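Local coordinates for probable glucarate dehydratase (Mycobacterium smegmatis str. MC2 155, PDB 3VDG), which probably dehydrates glucarate or a related acid sugar, as a metal-dependent member of the enolase superfamily, at residues A[123-135]-A[290-302]. Sequence-based numbering, arbitrary orientation.
With NA (sodium ion), chain C; FMT (formic acid), chain B.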
ATOM      1  N   ALA A 123      18.174  21.265   0.996  1.00 53.18           N
ATOM      2  CA  ALA A 123      18.587  22.637   0.646  1.00 58.52           C
ATOM      3  C   ALA A 123      17.449  23.670   0.534  1.00130.57           C
ATOM      4  O   ALA A 123      17.522  24.594  -0.284  1.00 59.66           O
ATOM      5  CB  ALA A 123      19.447  22.641  -0.618  1.00 72.29           C
ATOM      6  N   GLY A 124      16.410  23.526   1.357  1.00 65.14           N
ATOM      7  CA  GLY A 124      15.285  24.463   1.344  1.00 47.75           C
ATOM      8  C   GLY A 124      14.511  24.426   0.039  1.00 68.82           C
ATOM      9  O   GLY A 124      13.511  25.126  -0.127  1.00 60.26           O
ATOM     10  N   MET A 125      14.987  23.600  -0.890  1.00 77.38           N
ATOM     11  CA  MET A 125      14.346  23.397  -2.184  0.50 50.30           C
ATOM     12  C   MET A 125      12.975  22.730  -1.996  1.00109.76           C
ATOM     13  O   MET A 125      11.968  23.164  -2.555  1.00 59.85           O
ATOM     14  CB  MET A 125      15.266  22.522  -3.048  0.50 66.29           C
ATOM     15  CG  MET A 125      15.170  22.732  -4.551  0.50 67.67           C
ATOM     16  SD  MET A 125      16.772  22.583  -5.383  0.50 60.17           S
ATOM     17  CE  MET A 125      17.671  21.521  -4.256  0.50 37.28           C
ATOM     18  N   ILE A 126      12.960  21.659  -1.203  1.00 54.79           N
ATOM     19  CA  ILE A 126      11.749  20.888  -0.911  1.00 58.46           C
ATOM     20  C   ILE A 126      11.484  20.953   0.589  1.00 53.70           C
ATOM     21  O   ILE A 126      12.192  20.318   1.375  1.00 58.62           O
ATOM     22  CB  ILE A 126      11.934  19.398  -1.270  1.00 63.01           C
ATOM     23  CG1 ILE A 126      12.027  19.211  -2.790  1.00 38.92           C
ATOM     24  CG2 ILE A 126      10.828  18.562  -0.633  1.00 47.42           C
ATOM     25  CD1 ILE A 126      12.728  17.944  -3.215  1.00 34.20           C
ATOM     26  N   THR A 127      10.457  21.699   0.984  1.00 51.61           N
ATOM     27  CA  THR A 127      10.240  21.979   2.404  1.00 61.70           C
ATOM     28  C   THR A 127       8.945  21.411   3.027  1.00 72.28           C
ATOM     29  O   THR A 127       8.643  21.695   4.181  1.00 54.34           O
ATOM     30  CB  THR A 127      10.351  23.499   2.712  1.00 88.23           C
ATOM     31  OG1 THR A 127       9.249  24.208   2.123  1.00 48.75           O
ATOM     32  CG2 THR A 127      11.675  24.070   2.184  1.00 57.05           C
ATOM     33  N   SER A 128       8.185  20.599   2.301  1.00 36.94           N
ATOM     34  CA  SER A 128       6.923  20.119   2.853  0.50 39.88           C
ATOM     35  C   SER A 128       6.873  18.613   3.146  1.00 37.08           C
ATOM     36  O   SER A 128       5.802  18.064   3.382  1.00 34.43           O
ATOM     37  CB  SER A 128       5.743  20.545   1.964  0.50 51.04           C
ATOM     38  OG  SER A 128       5.894  20.103   0.623  0.50 31.34           O
ATOM     39  N   ALA A 129       8.027  17.941   3.148  1.00 38.30           N
ATOM     40  CA  ALA A 129       8.026  16.487   3.417  1.00 33.70           C
ATOM     41  C   ALA A 129       7.876  16.183   4.909  1.00 32.39           C
ATOM     42  O   ALA A 129       8.270  16.986   5.754  1.00 31.47           O
ATOM     43  CB  ALA A 129       9.270  15.813   2.845  1.00 28.22           C
ATOM     44  N   SER A 130       7.283  15.038   5.226  1.00 27.04           N
ATOM     45  CA  SER A 130       7.082  14.610   6.614  1.00 29.42           C
ATOM     46  C   SER A 130       8.420  14.413   7.317  1.00 35.54           C
ATOM     47  O   SER A 130       9.339  13.780   6.771  1.00 26.26           O
ATOM     48  CB  SER A 130       6.285  13.300   6.648  1.00 34.02           C
ATOM     49  OG  SER A 130       6.500  12.566   7.850  1.00 29.48           O
ATOM     50  N   VAL A 131       8.555  14.980   8.513  1.00 28.09           N
ATOM     51  CA  VAL A 131       9.778  14.778   9.282  1.00 26.76           C
ATOM     52  C   VAL A 131       9.871  13.333   9.781  1.00 18.96           C
ATOM     53  O   VAL A 131      10.943  12.735   9.749  1.00 24.99           O
ATOM     54  CB  VAL A 131       9.882  15.734  10.483  1.00 34.61           C
ATOM     55  CG1 VAL A 131      11.082  15.351  11.346  1.00 25.27           C
ATOM     56  CG2 VAL A 131      10.033  17.167   9.990  1.00 35.18           C
ATOM     57  N   VAL A 132       8.753  12.774  10.229  1.00 20.24           N
ATOM     58  CA  VAL A 132       8.750  11.407  10.727  1.00 25.92           C
ATOM     59  C   VAL A 132       9.182  10.458   9.603  1.00 27.79           C
ATOM     60  O   VAL A 132      10.027   9.577   9.787  1.00 23.92           O
ATOM     61  CB  VAL A 132       7.376  11.013  11.278  1.00 26.68           C
ATOM     62  CG1 VAL A 132       7.296   9.510  11.518  1.00 26.70           C
ATOM     63  CG2 VAL A 132       7.110  11.770  12.580  1.00 28.88           C
ATOM     64  N   ASP A 133       8.624  10.656   8.420  1.00 18.54           N
ATOM     65  CA  ASP A 133       8.990   9.772   7.296  1.00 19.99           C
ATOM     66  C   ASP A 133      10.464   9.843   6.891  1.00 20.63           C
ATOM     67  O   ASP A 133      11.057   8.815   6.587  1.00 23.38           O
ATOM     68  CB  ASP A 133       8.028   9.940   6.116  1.00 25.11           C
ATOM     69  CG  ASP A 133       6.673   9.239   6.363  1.00 36.84           C
ATOM     70  OD1 ASP A 133       6.636   8.177   7.037  1.00 30.63           O
ATOM     71  OD2 ASP A 133       5.634   9.738   5.882  1.00 30.71           O
ATOM     72  N   ARG A 134      11.053  11.040   6.884  1.00 19.31           N
ATOM     73  CA  ARG A 134      12.473  11.187   6.575  1.00 19.50           C
ATOM     74  C   ARG A 134      13.349  10.492   7.617  1.00 22.06           C
ATOM     75  O   ARG A 134      14.394   9.936   7.280  1.00 19.27           O
ATOM     76  CB  ARG A 134      12.856  12.672   6.478  1.00 22.10           C
ATOM     77  CG  ARG A 134      12.547  13.291   5.122  1.00 35.61           C
ATOM     78  CD  ARG A 134      12.914  14.769   5.102  1.00 33.53           C
ATOM     79  NE  ARG A 134      11.949  15.536   5.880  1.00 40.46           N
ATOM     80  CZ  ARG A 134      11.997  16.855   6.040  1.00 69.97           C
ATOM     81  NH1 ARG A 134      12.972  17.575   5.479  1.00 39.42           N
ATOM     82  NH2 ARG A 134      11.057  17.452   6.755  1.00 38.83           N
ATOM     83  N   VAL A 135      12.928  10.533   8.883  1.00 21.42           N
ATOM     84  CA  VAL A 135      13.718   9.907   9.960  1.00 20.90           C
ATOM     85  C   VAL A 135      13.535   8.390   9.986  1.00 19.68           C
ATOM     86  O   VAL A 135      14.492   7.659  10.142  1.00 21.36           O
ATOM     87  CB  VAL A 135      13.389  10.532  11.327  1.00 21.50           C
ATOM     88  CG1 VAL A 135      14.163   9.820  12.433  1.00 20.12           C
ATOM     89  CG2 VAL A 135      13.722  12.031  11.298  1.00 18.61           C
ATOM     90  N   ALA A 290       4.920  16.458 -14.012  1.00 19.09           N
ATOM     91  CA  ALA A 290       5.405  15.622 -12.921  1.00 18.94           C
ATOM     92  C   ALA A 290       5.836  16.510 -11.768  1.00 21.44           C
ATOM     93  O   ALA A 290       6.103  17.693 -11.961  1.00 21.45           O
ATOM     94  CB  ALA A 290       6.589  14.799 -13.398  1.00 15.71           C
ATOM     95  N   THR A 291       5.920  15.948 -10.564  1.00 23.28           N
ATOM     96  CA  THR A 291       6.399  16.730  -9.443  1.00 20.14           C
ATOM     97  C   THR A 291       7.195  15.911  -8.426  1.00 29.75           C
ATOM     98  O   THR A 291       6.928  14.726  -8.222  1.00 22.06           O
ATOM     99  CB  THR A 291       5.239  17.379  -8.691  1.00 24.76           C
ATOM    100  OG1 THR A 291       5.779  18.278  -7.707  1.00 22.86           O
ATOM    101  CG2 THR A 291       4.425  16.308  -7.978  1.00 24.54           C
ATOM    102  N   ASN A 292       8.178  16.562  -7.804  1.00 21.49           N
ATOM    103  CA  ASN A 292       8.688  16.152  -6.497  1.00 24.25           C
ATOM    104  C   ASN A 292       8.816  17.370  -5.607  1.00 32.46           C
ATOM    105  O   ASN A 292       9.742  17.460  -4.799  1.00 26.69           O
ATOM    106  CB  ASN A 292      10.055  15.495  -6.601  1.00 18.65           C
ATOM    107  CG  ASN A 292      11.040  16.332  -7.397  1.00 31.33           C
ATOM    108  OD1 ASN A 292      11.384  15.981  -8.522  1.00 36.27           O
ATOM    109  ND2 ASN A 292      11.496  17.439  -6.821  1.00 28.40           N
ATOM    110  N   MET A 293       7.919  18.327  -5.773  1.00 19.95           N
ATOM    111  CA  MET A 293       7.970  19.518  -4.954  1.00 18.04           C
ATOM    112  C   MET A 293       6.622  19.818  -4.349  1.00 27.35           C
ATOM    113  O   MET A 293       6.543  20.153  -3.187  1.00 26.80           O
ATOM    114  CB  MET A 293       8.486  20.729  -5.746  1.00 19.89           C
ATOM    115  CG  MET A 293       9.957  20.640  -6.101  1.00 23.34           C
ATOM    116  SD  MET A 293      10.489  22.043  -7.125  1.00 27.27           S
ATOM    117  CE  MET A 293      10.613  23.298  -5.851  1.00 24.63           C
ATOM    118  N   CYS A 294       5.546  19.688  -5.115  1.00 20.78           N
ATOM    119  CA  CYS A 294       4.241  20.006  -4.526  1.00 18.60           C
ATOM    120  C   CYS A 294       3.492  18.769  -4.039  1.00 31.38           C
ATOM    121  O   CYS A 294       2.439  18.892  -3.420  1.00 25.09           O
ATOM    122  CB  CYS A 294       3.383  20.877  -5.465  1.00 35.16           C
ATOM    123  SG  CYS A 294       3.022  20.116  -7.052  1.00 41.94           S
ATOM    124  N   VAL A 295       4.038  17.583  -4.313  1.00 26.62           N
ATOM    125  CA  VAL A 295       3.550  16.339  -3.701  1.00 22.86           C
ATOM    126  C   VAL A 295       4.753  15.534  -3.162  1.00 22.08           C
ATOM    127  O   VAL A 295       5.406  14.796  -3.916  1.00 21.45           O
ATOM    128  CB  VAL A 295       2.764  15.459  -4.707  1.00 23.13           C
ATOM    129  CG1 VAL A 295       2.230  14.209  -4.009  1.00 25.50           C
ATOM    130  CG2 VAL A 295       1.595  16.229  -5.304  1.00 24.27           C
ATOM    131  N   VAL A 296       5.036  15.685  -1.872  1.00 22.49           N
ATOM    132  CA  VAL A 296       6.200  15.061  -1.243  1.00 24.16           C
ATOM    133  C   VAL A 296       5.817  14.369   0.066  1.00 21.25           C
ATOM    134  O   VAL A 296       6.687  13.877   0.809  1.00 23.98           O
ATOM    135  CB  VAL A 296       7.343  16.089  -0.985  1.00 24.55           C
ATOM    136  CG1 VAL A 296       7.908  16.616  -2.303  1.00 23.10           C
ATOM    137  CG2 VAL A 296       6.855  17.234  -0.111  1.00 22.02           C
ATOM    138  N   ALA A 297       4.514  14.318   0.347  1.00 19.48           N
ATOM    139  CA  ALA A 297       4.000  13.698   1.580  1.00 20.93           C
ATOM    140  C   ALA A 297       2.584  13.189   1.328  1.00 19.64           C
ATOM    141  O   ALA A 297       1.862  13.750   0.499  1.00 21.96           O
ATOM    142  CB  ALA A 297       3.998  14.696   2.732  1.00 18.26           C
ATOM    143  N   PHE A 298       2.180  12.139   2.040  1.00 18.86           N
ATOM    144  CA  PHE A 298       0.848  11.579   1.811  1.00 17.45           C
ATOM    145  C   PHE A 298      -0.265  12.616   1.977  1.00 24.15           C
ATOM    146  O   PHE A 298      -1.231  12.608   1.220  1.00 20.76           O
ATOM    147  CB  PHE A 298       0.587  10.344   2.696  1.00 17.94           C
ATOM    148  CG  PHE A 298       1.415   9.140   2.295  1.00 16.47           C
ATOM    149  CD1 PHE A 298       1.023   8.330   1.232  1.00 17.80           C
ATOM    150  CD2 PHE A 298       2.600   8.855   2.950  1.00 15.79           C
ATOM    151  CE1 PHE A 298       1.788   7.245   0.841  1.00 23.73           C
ATOM    152  CE2 PHE A 298       3.366   7.759   2.574  1.00 21.64           C
ATOM    153  CZ  PHE A 298       2.964   6.956   1.517  1.00 16.11           C
ATOM    154  N   ASP A 299      -0.156  13.507   2.957  1.00 23.04           N
ATOM    155  CA  ASP A 299      -1.284  14.441   3.155  1.00 31.40           C
ATOM    156  C   ASP A 299      -1.454  15.496   2.058  1.00 31.51           C
ATOM    157  O   ASP A 299      -2.422  16.257   2.057  1.00 28.24           O
ATOM    158  CB  ASP A 299      -1.301  15.059   4.561  1.00 28.94           C
ATOM    159  CG  ASP A 299      -0.093  15.914   4.847  1.00 49.58           C
ATOM    160  OD1 ASP A 299       0.212  16.098   6.044  1.00 62.04           O
ATOM    161  OD2 ASP A 299       0.548  16.397   3.891  1.00 44.37           O
ATOM    162  N   GLN A 300      -0.532  15.529   1.108  1.00 23.48           N
ATOM    163  CA  GLN A 300      -0.680  16.419  -0.046  1.00 24.75           C
ATOM    164  C   GLN A 300      -1.396  15.757  -1.208  1.00 25.20           C
ATOM    165  O   GLN A 300      -1.843  16.424  -2.140  1.00 24.48           O
ATOM    166  CB  GLN A 300       0.689  16.936  -0.501  1.00 22.31           C
ATOM    167  CG  GLN A 300       1.310  17.890   0.512  1.00 25.71           C
ATOM    168  CD  GLN A 300       2.814  17.979   0.360  1.00 32.81           C
ATOM    169  OE1 GLN A 300       3.398  17.349  -0.520  1.00 29.86           O
ATOM    170  NE2 GLN A 300       3.448  18.734   1.232  1.00 40.80           N
ATOM    171  N   LEU A 301      -1.517  14.439  -1.174  1.00 22.30           N
ATOM    172  CA  LEU A 301      -2.130  13.740  -2.320  1.00 23.95           C
ATOM    173  C   LEU A 301      -3.597  14.141  -2.597  1.00 24.17           C
ATOM    174  O   LEU A 301      -3.981  14.352  -3.745  1.00 25.98           O
ATOM    175  CB  LEU A 301      -2.011  12.213  -2.152  1.00 19.88           C
ATOM    176  CG  LEU A 301      -0.610  11.693  -2.499  1.00 21.44           C
ATOM    177  CD1 LEU A 301      -0.408  10.287  -1.921  1.00 17.54           C
ATOM    178  CD2 LEU A 301      -0.389  11.696  -4.010  1.00 23.49           C
ATOM    179  N   PRO A 302      -4.428  14.225  -1.549  1.00 24.67           N
ATOM    180  CA  PRO A 302      -5.836  14.523  -1.852  1.00 27.15           C
ATOM    181  C   PRO A 302      -6.028  15.867  -2.580  1.00 27.47           C
ATOM    182  O   PRO A 302      -6.828  15.948  -3.513  1.00 24.03           O
ATOM    183  CB  PRO A 302      -6.498  14.544  -0.474  1.00 27.72           C
ATOM    184  CG  PRO A 302      -5.623  13.683   0.385  1.00 27.64           C
ATOM    185  CD  PRO A 302      -4.219  13.850  -0.136  1.00 25.43           C
TER
HETATM  186 NA    NA C 502      12.432  17.007 -10.157  1.00 43.00          NA
HETATM  187  C   FMT B 501      15.612  18.535  -6.979  1.00 46.96           C
HETATM  188  O1  FMT B 501      14.657  18.482  -7.746  1.00 40.43           O
HETATM  189  O2  FMT B 501      15.622  17.798  -5.862  1.00 32.81           O
HETATM  190  O   HOH W   1       8.136  20.756  -1.178  1.00 42.94           O
HETATM  191  O   HOH W   2       4.372  21.484  -1.117  1.00 54.31           O
HETATM  192  O   HOH W   3       6.851  12.979   3.238  1.00 21.08           O
HETATM  193  O   HOH W   4       4.660  11.513   4.022  1.00 25.54           O
HETATM  194  O   HOH W   5      11.621  19.088  -9.380  1.00 25.35           O
HETATM  195  O   HOH W   6      14.499  16.528  -9.287  1.00 32.47           O
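Ile-126, Ser-128 and Val-296 bury the most surface where the loop leading into helix 131-151 meets the loop after strand 289-291 of the barrel. Ile-126 splits its branches: CG2 packs on Val-296 CG1 at 3.9 Å, while the side chain crosses that of Asn-292 at about a right angle, its CD1 ending 3.4 Å from Asn-292 O, a buried carbonyl that finds no polar partner. Met-293 CG meets Ile-126 CG1 at a slant, 4.2 Å away. Ser-128 is modelled in two conformers; in the one described (chi1 56°), OG comes within 3.1 Å of Val-296 CG2, accepts a weak, bent bond from Gln-300 NE2 (2.9 Å, 141°) and is linked by two waters to Met-293 O. Gln-300 OE1 takes Val-296 N at 2.7 Å almost straight on, orienting the amide with its oxygen toward the 296 backbone. Another water joins Ser-130 N to Val-296 O, and a fourth bridges Asp-133 OD2 and Phe-298 N. Asn-292 OD1 binds the sodium ion at 2.2 Å beside Asp-244 and Glu-269, where enolases usually hold magnesium. Ile-126 CD1 lies by this ligand's amide nitrogen and 3.9 Å from O2 of a formate, probably from the crystallisation liquor, consistent with Ile-126 lining the pocket beside the metal.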